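Local coordinates for putative branched-chain-amino-acid aminotransferase (Thermotoga maritima MSB8, PDB 3CSW), which probably catalyses pyridoxal-phosphate-dependent exchange of amino groups between leucine, isoleucine or valine and 2-oxoglutarate, at residues P273-L276 against E280-V283; N207-A212 against V219-V224; I15-K20 against D25-D30. One frame throughout, in Å; residues are numbered along the deposited sequence. Where two conformers were deposited one is given.

How the contacts relate
Contacts 1 and 2 adjoin, their centres 18 Å apart. Glu280 OE2 forms a salt bridge with Lys210 NZ (2.8 Å), and Asn281 ND2 lies 3.0 Å from Asn207 OD1, probably a hydrogen bond; Phe274 packs its ring on Leu211 and Asn207. Helix 203-214 thus carries contact 2 toward strand 219-222 and also meets contact 1. Both are close to, but not part of, the cofactor site: the side chains of Asn281 and Ile209 are about 10 and 11 Å from the bound pyridoxal phosphate. Contact 3 stands apart at a subunit interface, its nearest atoms about 18 Å from contact 1 and 24 Å from contact 2, across the chain's centre from the latter.

Contact 1: residues P273-L276 against E280-V283; sequences PFVL and ENWV
The chain turns back at the C-terminal end of helix 262-276, where the carbonyl of Val275 is met by the side chains of Asn281 and Trp282. The indole supplies the stronger bond: Trp282 NE1 donates to Val275 O over 3.1 Å, bent to 148° at the hydrogen. It comes to the oxygen from one side, and the oxygen lies near the ring's edge, a little out of its plane. Asn281 ND2 adds a weak but straighter bond to the same Val275 O, at 3.4 Å and 163°, and touches Val275 CB at 3.8 Å. One good and one weak donor therefore converge on one carbonyl near a helix end. Tryptophan suits its place by joining that N-H to a large hydrocarbon surface: beside the bond, Leu276 CD2 packs obliquely on Trp282 CZ2, 3.7 Å away. Leu276 CG lies beside the backbone N (chi1 -74°) and the chain then runs on extended, which brings CD2 to the indole. Asparagine suits the spot because its amide can accept from Lys58 through OD1 and donate through ND2. Phe54 meets the Trp282 ring edge-to-face, Asn281 touches Phe54 and Ala55, and Phe274 and Val275 pack on helix 203-214.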
ATOM      1  N   PRO A 273      32.963  25.719  -6.728  1.00 36.53           N
ATOM      2  CA  PRO A 273      34.327  25.542  -6.238  1.00 36.90           C
ATOM      3  C   PRO A 273      34.558  24.235  -5.488  1.00 35.85           C
ATOM      4  O   PRO A 273      35.610  23.634  -5.639  1.00 37.83           O
ATOM      5  CB  PRO A 273      34.565  26.762  -5.324  1.00 36.66           C
ATOM      6  CG  PRO A 273      33.267  27.364  -5.109  1.00 39.42           C
ATOM      7  CD  PRO A 273      32.389  26.990  -6.262  1.00 37.34           C
ATOM      8  N   PHE A 274      33.590  23.789  -4.696  1.00 35.87           N
ATOM      9  CA  PHE A 274      33.724  22.522  -3.971  1.00 33.71           C
ATOM     10  C   PHE A 274      33.800  21.316  -4.926  1.00 33.17           C
ATOM     11  O   PHE A 274      34.674  20.469  -4.797  1.00 32.36           O
ATOM     12  CB  PHE A 274      32.569  22.358  -2.976  1.00 33.45           C
ATOM     13  CG  PHE A 274      32.582  21.045  -2.234  1.00 35.45           C
ATOM     14  CD1 PHE A 274      33.324  20.894  -1.068  1.00 34.78           C
ATOM     15  CD2 PHE A 274      31.833  19.954  -2.697  1.00 34.85           C
ATOM     16  CE1 PHE A 274      33.334  19.663  -0.375  1.00 31.66           C
ATOM     17  CE2 PHE A 274      31.860  18.727  -2.027  1.00 29.52           C
ATOM     18  CZ  PHE A 274      32.598  18.594  -0.851  1.00 31.37           C
ATOM     19  N   VAL A 275      32.889  21.234  -5.886  1.00 33.27           N
ATOM     20  CA  VAL A 275      32.846  20.054  -6.768  1.00 32.33           C
ATOM     21  C   VAL A 275      34.006  20.037  -7.779  1.00 32.91           C
ATOM     22  O   VAL A 275      34.489  18.967  -8.156  1.00 31.29           O
ATOM     23  CB  VAL A 275      31.461  19.879  -7.454  1.00 31.78           C
ATOM     24  CG1 VAL A 275      30.371  19.790  -6.391  1.00 27.83           C
ATOM     25  CG2 VAL A 275      31.189  21.012  -8.485  1.00 28.39           C
ATOM     26  N   LEU A 276      34.460  21.217  -8.194  1.00 33.21           N
ATOM     27  CA  LEU A 276      35.590  21.317  -9.089  1.00 34.28           C
ATOM     28  C   LEU A 276      36.882  20.840  -8.409  1.00 32.28           C
ATOM     29  O   LEU A 276      37.794  20.395  -9.090  1.00 33.12           O
ATOM     30  CB  LEU A 276      35.773  22.749  -9.610  1.00 37.28           C
ATOM     31  CG  LEU A 276      34.812  23.302 -10.663  1.00 38.86           C
ATOM     32  CD1 LEU A 276      35.178  24.765 -10.933  1.00 40.32           C
ATOM     33  CD2 LEU A 276      34.922  22.513 -11.932  1.00 46.20           C
ATOM     34  N   GLU A 280      37.035  12.747  -6.587  1.00 29.90           N
ATOM     35  CA  GLU A 280      36.055  11.695  -6.940  1.00 32.32           C
ATOM     36  C   GLU A 280      35.128  12.068  -8.110  1.00 29.64           C
ATOM     37  O   GLU A 280      34.590  11.189  -8.764  1.00 31.24           O
ATOM     38  CB  GLU A 280      35.224  11.294  -5.718  1.00 30.54           C
ATOM     39  CG  GLU A 280      34.305  12.376  -5.193  1.00 34.64           C
ATOM     40  CD  GLU A 280      33.567  11.952  -3.932  1.00 37.07           C
ATOM     41  OE1 GLU A 280      34.240  11.687  -2.906  1.00 43.42           O
ATOM     42  OE2 GLU A 280      32.311  11.911  -3.966  1.00 53.08           O
ATOM     43  N   ASN A 281      34.967  13.361  -8.380  1.00 28.14           N
ATOM     44  CA  ASN A 281      34.198  13.844  -9.535  1.00 28.18           C
ATOM     45  C   ASN A 281      34.996  13.944 -10.838  1.00 27.58           C
ATOM     46  O   ASN A 281      34.436  14.299 -11.874  1.00 26.04           O
ATOM     47  CB  ASN A 281      33.619  15.230  -9.228  1.00 26.54           C
ATOM     48  CG  ASN A 281      32.619  15.201  -8.120  1.00 29.60           C
ATOM     49  OD1 ASN A 281      31.806  14.277  -8.030  1.00 30.08           O
ATOM     50  ND2 ASN A 281      32.641  16.223  -7.278  1.00 26.00           N
ATOM     51  N   TRP A 282      36.299  13.639 -10.775  1.00 30.68           N
ATOM     52  CA  TRP A 282      37.209  13.805 -11.911  1.00 30.23           C
ATOM     53  C   TRP A 282      38.115  12.630 -12.235  1.00 30.68           C
ATOM     54  O   TRP A 282      38.958  12.748 -13.123  1.00 31.78           O
ATOM     55  CB  TRP A 282      38.055  15.065 -11.711  1.00 30.48           C
ATOM     56  CG  TRP A 282      37.191  16.294 -11.581  1.00 32.86           C
ATOM     57  CD1 TRP A 282      36.876  16.947 -10.435  1.00 30.58           C
ATOM     58  CD2 TRP A 282      36.486  16.965 -12.633  1.00 32.67           C
ATOM     59  NE1 TRP A 282      36.042  18.002 -10.702  1.00 32.42           N
ATOM     60  CE2 TRP A 282      35.788  18.037 -12.046  1.00 33.08           C
ATOM     61  CE3 TRP A 282      36.397  16.778 -14.018  1.00 32.24           C
ATOM     62  CZ2 TRP A 282      34.998  18.915 -12.794  1.00 32.67           C
ATOM     63  CZ3 TRP A 282      35.603  17.649 -14.759  1.00 32.06           C
ATOM     64  CH2 TRP A 282      34.923  18.706 -14.143  1.00 31.42           C
ATOM     65  N   VAL A 283      37.936  11.501 -11.562  1.00 30.82           N
ATOM     66  CA  VAL A 283      38.696  10.278 -11.817  0.50 31.70           C
ATOM     67  C   VAL A 283      38.656   9.932 -13.302  1.00 32.79           C
ATOM     68  O   VAL A 283      37.568   9.897 -13.873  1.00 33.50           O
ATOM     69  CB  VAL A 283      38.073   9.053 -11.074  0.50 31.96           C
ATOM     70  CG1 VAL A 283      39.054   7.899 -11.053  0.50 31.20           C
ATOM     71  CG2 VAL A 283      37.658   9.408  -9.656  0.50 29.90           C
TER

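Contact 2: residues N207-A212 against V219-V224; sequences NVIKLA and VEERVV
Apolar packing joins Ile209 and Ala212, one turn apart on a single face of helix 203-214, to Val219 at the start of strand 219-222. Ala212 CB and Val219 CG2 are only 3.5 Å apart, tighter than usual for two methyl carbons; an alanine suits this place, where there is little room for more than a methyl. The second branch, Val219 CG1, lies anti to the backbone N (chi1 -177°) and meets Ile209 CG2 at 4.1 Å, the two side chains crossing at about a right angle. A branched residue thus touches both helix positions at once. The next contact sets a methyl against a charged group: Ile209 CD1 rests on the carboxylate of Glu221, 3.7 Å from Glu221 CD and almost as near to both oxygens, with Glu221 CG also against it. The carboxylate's charge is met by Arg205, in a salt bridge through Glu221 OE1. The axes of 207-212 and strand 219-222 approach to 9.6 Å at 145°, roughly antiparallel. Helix 203-214 lies between strands 189-193 and 219-222 in the chain, and these strands pair in parallel, so this is the helix-on-strand packing of a beta-alpha-beta crossover.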
ATOM      1  N   ASN A 207      26.941  15.245  -3.754  1.00 29.96           N
ATOM      2  CA  ASN A 207      27.895  16.347  -3.614  1.00 29.22           C
ATOM      3  C   ASN A 207      27.452  17.430  -2.653  1.00 31.14           C
ATOM      4  O   ASN A 207      28.281  17.971  -1.904  1.00 32.14           O
ATOM      5  CB  ASN A 207      28.215  16.965  -4.975  1.00 27.89           C
ATOM      6  CG  ASN A 207      29.288  16.191  -5.724  1.00 31.81           C
ATOM      7  OD1 ASN A 207      30.433  16.102  -5.276  1.00 39.50           O
ATOM      8  ND2 ASN A 207      28.936  15.666  -6.879  1.00 28.49           N
ATOM      9  N   VAL A 208      26.151  17.739  -2.665  1.00 32.00           N
ATOM     10  CA  VAL A 208      25.585  18.748  -1.766  1.00 30.03           C
ATOM     11  C   VAL A 208      25.637  18.267  -0.314  1.00 29.75           C
ATOM     12  O   VAL A 208      25.930  19.060   0.564  1.00 29.46           O
ATOM     13  CB  VAL A 208      24.149  19.150  -2.193  1.00 30.54           C
ATOM     14  CG1 VAL A 208      23.447  20.006  -1.122  1.00 25.00           C
ATOM     15  CG2 VAL A 208      24.212  19.889  -3.556  1.00 27.30           C
ATOM     16  N   ILE A 209      25.379  16.980  -0.073  1.00 29.19           N
ATOM     17  CA  ILE A 209      25.476  16.394   1.281  1.00 30.23           C
ATOM     18  C   ILE A 209      26.909  16.527   1.819  1.00 32.19           C
ATOM     19  O   ILE A 209      27.132  16.957   2.978  1.00 33.91           O
ATOM     20  CB  ILE A 209      24.978  14.912   1.309  1.00 29.77           C
ATOM     21  CG1 ILE A 209      23.462  14.871   1.089  1.00 31.47           C
ATOM     22  CG2 ILE A 209      25.316  14.214   2.652  1.00 26.63           C
ATOM     23  CD1 ILE A 209      22.888  13.495   0.811  1.00 27.27           C
ATOM     24  N   LYS A 210      27.885  16.207   0.966  1.00 33.10           N
ATOM     25  CA  LYS A 210      29.297  16.363   1.322  1.00 30.81           C
ATOM     26  C   LYS A 210      29.686  17.819   1.535  1.00 29.04           C
ATOM     27  O   LYS A 210      30.469  18.132   2.435  1.00 31.72           O
ATOM     28  CB  LYS A 210      30.196  15.724   0.259  1.00 31.85           C
ATOM     29  CG  LYS A 210      29.984  14.238   0.156  1.00 32.65           C
ATOM     30  CD  LYS A 210      30.999  13.570  -0.745  1.00 40.02           C
ATOM     31  CE  LYS A 210      30.491  12.178  -1.164  1.00 40.52           C
ATOM     32  NZ  LYS A 210      31.576  11.178  -1.324  1.00 45.99           N
ATOM     33  N   LEU A 211      29.180  18.704   0.693  1.00 27.76           N
ATOM     34  CA  LEU A 211      29.431  20.136   0.854  1.00 27.94           C
ATOM     35  C   LEU A 211      28.830  20.631   2.160  1.00 28.69           C
ATOM     36  O   LEU A 211      29.467  21.403   2.889  1.00 30.35           O
ATOM     37  CB  LEU A 211      28.854  20.938  -0.314  1.00 27.71           C
ATOM     38  CG  LEU A 211      28.893  22.464  -0.226  1.00 31.88           C
ATOM     39  CD1 LEU A 211      30.319  22.977  -0.166  1.00 31.89           C
ATOM     40  CD2 LEU A 211      28.156  23.054  -1.406  1.00 30.70           C
ATOM     41  N   ALA A 212      27.602  20.224   2.463  1.00 28.79           N
ATOM     42  CA  ALA A 212      26.958  20.671   3.712  1.00 29.98           C
ATOM     43  C   ALA A 212      27.824  20.272   4.914  1.00 30.24           C
ATOM     44  O   ALA A 212      28.088  21.090   5.800  1.00 30.76           O
ATOM     45  CB  ALA A 212      25.538  20.128   3.837  1.00 28.09           C
ATOM     46  N   VAL A 219      23.175  17.561   8.591  1.00 35.06           N
ATOM     47  CA  VAL A 219      22.459  16.908   7.523  1.00 34.90           C
ATOM     48  C   VAL A 219      21.737  15.651   8.034  1.00 35.34           C
ATOM     49  O   VAL A 219      22.334  14.852   8.739  1.00 35.50           O
ATOM     50  CB  VAL A 219      23.396  16.475   6.375  1.00 36.62           C
ATOM     51  CG1 VAL A 219      22.571  15.866   5.248  1.00 32.04           C
ATOM     52  CG2 VAL A 219      24.211  17.629   5.873  1.00 29.82           C
ATOM     53  N   GLU A 220      20.456  15.511   7.683  1.00 33.92           N
ATOM     54  CA  GLU A 220      19.644  14.334   7.992  1.00 34.48           C
ATOM     55  C   GLU A 220      19.084  13.754   6.693  1.00 33.69           C
ATOM     56  O   GLU A 220      18.352  14.451   5.979  1.00 33.50           O
ATOM     57  CB  GLU A 220      18.439  14.709   8.866  1.00 33.91           C
ATOM     58  CG  GLU A 220      18.802  15.368  10.179  1.00 39.61           C
ATOM     59  CD  GLU A 220      17.594  15.750  11.052  1.00 38.56           C
ATOM     60  OE1 GLU A 220      16.444  15.299  10.771  1.00 41.60           O
ATOM     61  OE2 GLU A 220      17.817  16.510  12.029  1.00 50.08           O
ATOM     62  N   GLU A 221      19.449  12.506   6.399  1.00 31.52           N
ATOM     63  CA  GLU A 221      18.870  11.721   5.336  1.00 32.27           C
ATOM     64  C   GLU A 221      17.873  10.806   6.018  1.00 31.28           C
ATOM     65  O   GLU A 221      18.260   9.907   6.747  1.00 32.28           O
ATOM     66  CB  GLU A 221      19.918  10.898   4.571  1.00 32.00           C
ATOM     67  CG  GLU A 221      21.014  11.724   3.915  1.00 32.06           C
ATOM     68  CD  GLU A 221      22.067  10.864   3.223  1.00 36.17           C
ATOM     69  OE1 GLU A 221      21.715  10.084   2.292  1.00 37.43           O
ATOM     70  OE2 GLU A 221      23.254  10.987   3.595  1.00 41.75           O
ATOM     71  N   ARG A 222      16.588  11.056   5.798  1.00 30.00           N
ATOM     72  CA  ARG A 222      15.529  10.286   6.469  1.00 30.21           C
ATOM     73  C   ARG A 222      14.237  10.324   5.663  1.00 29.69           C
ATOM     74  O   ARG A 222      14.167  10.938   4.617  1.00 32.05           O
ATOM     75  CB  ARG A 222      15.283  10.845   7.871  1.00 28.37           C
ATOM     76  CG  ARG A 222      14.979  12.331   7.899  1.00 27.09           C
ATOM     77  CD  ARG A 222      14.423  12.710   9.247  1.00 32.63           C
ATOM     78  NE  ARG A 222      14.099  14.132   9.373  1.00 33.02           N
ATOM     79  CZ  ARG A 222      12.921  14.681   9.081  1.00 34.91           C
ATOM     80  NH1 ARG A 222      11.919  13.970   8.568  1.00 34.23           N
ATOM     81  NH2 ARG A 222      12.760  15.968   9.275  1.00 35.92           N
ATOM     82  N   VAL A 223      13.221   9.645   6.147  1.00 30.81           N
ATOM     83  CA  VAL A 223      11.898   9.770   5.575  1.00 30.99           C
ATOM     84  C   VAL A 223      11.382  11.189   5.905  1.00 31.92           C
ATOM     85  O   VAL A 223      11.395  11.606   7.058  1.00 29.97           O
ATOM     86  CB  VAL A 223      10.932   8.685   6.113  1.00 30.67           C
ATOM     87  CG1 VAL A 223       9.478   8.951   5.648  1.00 28.09           C
ATOM     88  CG2 VAL A 223      11.412   7.298   5.675  1.00 29.97           C
ATOM     89  N   VAL A 224      10.960  11.910   4.863  1.00 30.06           N
ATOM     90  CA  VAL A 224      10.442  13.271   4.967  1.00 29.01           C
ATOM     91  C   VAL A 224       8.997  13.195   4.476  1.00 29.32           C
ATOM     92  O   VAL A 224       8.748  12.706   3.392  1.00 27.43           O
ATOM     93  CB  VAL A 224      11.261  14.227   4.099  1.00 27.91           C
ATOM     94  CG1 VAL A 224      10.659  15.666   4.113  1.00 28.17           C
ATOM     95  CG2 VAL A 224      12.730  14.215   4.550  1.00 20.82           C
TER

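Contact 3: residues I15-K20 against D25-D30; sequences IWWRGK and DEISLD
The indole of Trp17 is laid against Ile27, Ser28 and Leu29, packing the first arm of a beta hairpin, strands 14-17 and 20-23, on the interface strand 26-30. Ile27 CD1 makes a CH-pi contact over one face, 4.1 Å from the centroid of the five-membered ring and 11° off its normal. At the ring's edge, Trp17 NE1 gives Ser28 O a weak but straight bond of 3.4 Å and 167°, while Trp17 CZ2 touches Leu29 CB at 4.1 Å. Tryptophan fits because it offers a broad face, an edge and one N-H together. A leucine in its place would probably leave Ser28 O without this donor and open a gap beside Ile27 and Leu29. Arg18 bends at its third torsion to set one guanidinium face over Ser28 O. Ile15 CD1 reaches Ile27 CD1 farther along, a looser apolar touch. The indole extends across to the strand because CG is anti to the backbone N (chi1 180°), and Arg18 CG lies 3.5 Å above its opposite face, toward the rim. Behind these lies the type I' turn from Trp17 to Lys20, whose left-handed backbone suits Gly19. On the other side, strand 26-30 forms an antiparallel ladder with a strand of the second subunit, whose Phe31 packs on Ile15 and Ile27 and whose Ser28 hydrogen-bonds this Ser28. Arg18 NH1, in a long, weak ion pair with Glu26 of that subunit, donates to a water (3.2 Å) that also accepts from Asp30 N, at 3.3 Å.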
ATOM      1  N   ILE A  15      26.138  14.292 -32.304  1.00 40.40           N
ATOM      2  CA  ILE A  15      25.903  12.954 -31.770  1.00 39.05           C
ATOM      3  C   ILE A  15      27.082  12.042 -32.101  1.00 40.08           C
ATOM      4  O   ILE A  15      27.794  12.249 -33.085  1.00 39.33           O
ATOM      5  CB  ILE A  15      24.544  12.306 -32.252  1.00 38.56           C
ATOM      6  CG1 ILE A  15      24.594  11.892 -33.722  1.00 41.25           C
ATOM      7  CG2 ILE A  15      23.380  13.241 -32.006  1.00 36.08           C
ATOM      8  CD1 ILE A  15      23.379  11.099 -34.189  1.00 38.00           C
ATOM      9  N   TRP A  16      27.316  11.071 -31.228  1.00 40.65           N
ATOM     10  CA  TRP A  16      28.261  10.001 -31.492  1.00 40.92           C
ATOM     11  C   TRP A  16      27.416   8.738 -31.576  1.00 42.36           C
ATOM     12  O   TRP A  16      26.682   8.395 -30.644  1.00 41.87           O
ATOM     13  CB  TRP A  16      29.307   9.895 -30.395  1.00 41.09           C
ATOM     14  CG  TRP A  16      30.425   8.975 -30.736  1.00 41.19           C
ATOM     15  CD1 TRP A  16      31.619   9.303 -31.333  1.00 45.65           C
ATOM     16  CD2 TRP A  16      30.464   7.571 -30.516  1.00 41.19           C
ATOM     17  NE1 TRP A  16      32.401   8.180 -31.483  1.00 44.43           N
ATOM     18  CE2 TRP A  16      31.711   7.105 -30.985  1.00 44.14           C
ATOM     19  CE3 TRP A  16      29.569   6.657 -29.951  1.00 47.06           C
ATOM     20  CZ2 TRP A  16      32.083   5.767 -30.904  1.00 48.64           C
ATOM     21  CZ3 TRP A  16      29.942   5.313 -29.884  1.00 47.71           C
ATOM     22  CH2 TRP A  16      31.183   4.887 -30.356  1.00 48.53           C
ATOM     23  N   TRP A  17      27.510   8.062 -32.708  1.00 45.77           N
ATOM     24  CA  TRP A  17      26.660   6.922 -33.007  1.00 48.68           C
ATOM     25  C   TRP A  17      27.407   5.995 -33.957  1.00 50.40           C
ATOM     26  O   TRP A  17      27.949   6.441 -34.963  1.00 49.83           O
ATOM     27  CB  TRP A  17      25.354   7.439 -33.630  1.00 50.08           C
ATOM     28  CG  TRP A  17      24.329   6.403 -34.009  1.00 51.89           C
ATOM     29  CD1 TRP A  17      23.735   6.251 -35.232  1.00 52.00           C
ATOM     30  CD2 TRP A  17      23.765   5.392 -33.163  1.00 52.92           C
ATOM     31  NE1 TRP A  17      22.843   5.212 -35.197  1.00 55.14           N
ATOM     32  CE2 TRP A  17      22.837   4.670 -33.939  1.00 55.36           C
ATOM     33  CE3 TRP A  17      23.951   5.031 -31.823  1.00 54.11           C
ATOM     34  CZ2 TRP A  17      22.097   3.605 -33.420  1.00 53.21           C
ATOM     35  CZ3 TRP A  17      23.213   3.967 -31.310  1.00 52.96           C
ATOM     36  CH2 TRP A  17      22.302   3.270 -32.107  1.00 52.54           C
ATOM     37  N   ARG A  18      27.465   4.716 -33.599  1.00 53.37           N
ATOM     38  CA  ARG A  18      28.117   3.695 -34.410  1.00 56.71           C
ATOM     39  C   ARG A  18      29.518   4.127 -34.863  1.00 55.64           C
ATOM     40  O   ARG A  18      29.820   4.177 -36.060  1.00 57.12           O
ATOM     41  CB  ARG A  18      27.222   3.316 -35.604  1.00 56.99           C
ATOM     42  CG  ARG A  18      25.769   2.998 -35.205  1.00 61.56           C
ATOM     43  CD  ARG A  18      25.014   2.081 -36.197  1.00 63.51           C
ATOM     44  NE  ARG A  18      24.948   2.609 -37.568  1.00 70.91           N
ATOM     45  CZ  ARG A  18      24.030   2.273 -38.480  1.00 75.11           C
ATOM     46  NH1 ARG A  18      23.051   1.411 -38.201  1.00 75.53           N
ATOM     47  NH2 ARG A  18      24.080   2.823 -39.689  1.00 76.45           N
ATOM     48  N   GLY A  19      30.351   4.476 -33.890  1.00 53.91           N
ATOM     49  CA  GLY A  19      31.758   4.763 -34.133  1.00 52.19           C
ATOM     50  C   GLY A  19      32.164   6.102 -34.726  1.00 51.43           C
ATOM     51  O   GLY A  19      33.356   6.322 -34.938  1.00 52.94           O
ATOM     52  N   LYS A  20      31.219   7.002 -35.001  1.00 49.18           N
ATOM     53  CA  LYS A  20      31.564   8.280 -35.657  1.00 47.47           C
ATOM     54  C   LYS A  20      30.742   9.425 -35.097  1.00 45.67           C
ATOM     55  O   LYS A  20      29.601   9.228 -34.708  1.00 45.77           O
ATOM     56  CB  LYS A  20      31.354   8.180 -37.185  1.00 46.23           C
ATOM     57  N   ASP A  25      20.620  15.777 -37.322  1.00 75.92           N
ATOM     58  CA  ASP A  25      19.479  16.100 -38.160  1.00 77.67           C
ATOM     59  C   ASP A  25      18.658  14.824 -38.347  1.00 77.66           C
ATOM     60  O   ASP A  25      17.475  14.771 -38.014  1.00 76.25           O
ATOM     61  CB  ASP A  25      19.962  16.655 -39.511  1.00 78.73           C
ATOM     62  CG  ASP A  25      19.056  17.757 -40.058  1.00 84.13           C
ATOM     63  OD1 ASP A  25      18.511  17.587 -41.178  1.00 90.76           O
ATOM     64  OD2 ASP A  25      18.893  18.794 -39.366  1.00 86.34           O
ATOM     65  N   GLU A  26      19.322  13.798 -38.869  1.00 78.47           N
ATOM     66  CA  GLU A  26      18.720  12.500 -39.137  1.00 78.22           C
ATOM     67  C   GLU A  26      19.502  11.441 -38.382  1.00 76.24           C
ATOM     68  O   GLU A  26      20.679  11.642 -38.062  1.00 75.56           O
ATOM     69  CB  GLU A  26      18.806  12.172 -40.634  1.00 79.51           C
ATOM     70  CG  GLU A  26      18.135  13.181 -41.566  1.00 84.75           C
ATOM     71  CD  GLU A  26      16.616  13.127 -41.502  1.00 91.21           C
ATOM     72  OE1 GLU A  26      16.051  12.012 -41.610  1.00 93.06           O
ATOM     73  OE2 GLU A  26      15.987  14.204 -41.359  1.00 92.27           O
ATOM     74  N   ILE A  27      18.848  10.316 -38.103  1.00 73.76           N
ATOM     75  CA  ILE A  27      19.529   9.149 -37.544  1.00 70.95           C
ATOM     76  C   ILE A  27      19.106   7.922 -38.349  1.00 69.02           C
ATOM     77  O   ILE A  27      17.929   7.760 -38.667  1.00 66.71           O
ATOM     78  CB  ILE A  27      19.270   8.974 -36.014  1.00 71.10           C
ATOM     79  CG1 ILE A  27      20.291   8.010 -35.386  1.00 68.22           C
ATOM     80  CG2 ILE A  27      17.827   8.538 -35.742  1.00 70.18           C
ATOM     81  CD1 ILE A  27      20.208   7.927 -33.874  1.00 68.46           C
ATOM     82  N   SER A  28      20.091   7.100 -38.715  1.00 67.79           N
ATOM     83  CA  SER A  28      19.861   5.850 -39.438  1.00 66.67           C
ATOM     84  C   SER A  28      20.138   4.687 -38.518  1.00 64.74           C
ATOM     85  O   SER A  28      21.272   4.492 -38.070  1.00 63.86           O
ATOM     86  CB  SER A  28      20.769   5.735 -40.659  1.00 66.60           C
ATOM     87  OG  SER A  28      20.229   6.450 -41.744  1.00 68.78           O
ATOM     88  N   LEU A  29      19.103   3.907 -38.241  1.00 62.81           N
ATOM     89  CA  LEU A  29      19.264   2.745 -37.386  1.00 61.55           C
ATOM     90  C   LEU A  29      18.486   1.556 -37.929  1.00 58.45           C
ATOM     91  O   LEU A  29      17.559   1.717 -38.716  1.00 57.18           O
ATOM     92  CB  LEU A  29      18.876   3.080 -35.938  1.00 62.66           C
ATOM     93  CG  LEU A  29      17.445   3.470 -35.570  1.00 63.33           C
ATOM     94  CD1 LEU A  29      17.376   3.607 -34.063  1.00 62.85           C
ATOM     95  CD2 LEU A  29      16.995   4.748 -36.239  1.00 63.76           C
ATOM     96  N   ASP A  30      18.913   0.361 -37.541  1.00 56.55           N
ATOM     97  CA  ASP A  30      18.213  -0.864 -37.898  1.00 56.41           C
ATOM     98  C   ASP A  30      16.792  -0.766 -37.335  1.00 53.04           C
ATOM     99  O   ASP A  30      16.605  -0.353 -36.192  1.00 50.27           O
ATOM    100  CB  ASP A  30      18.949  -2.067 -37.301  1.00 58.37           C
ATOM    101  CG  ASP A  30      18.442  -3.407 -37.831  1.00 68.80           C
ATOM    102  OD1 ASP A  30      17.281  -3.517 -38.300  1.00 80.60           O
ATOM    103  OD2 ASP A  30      19.228  -4.374 -37.771  1.00 84.18           O
TER
HETATM  104  O   HOH W   1      21.510   0.451 -35.554  1.00 60.39           O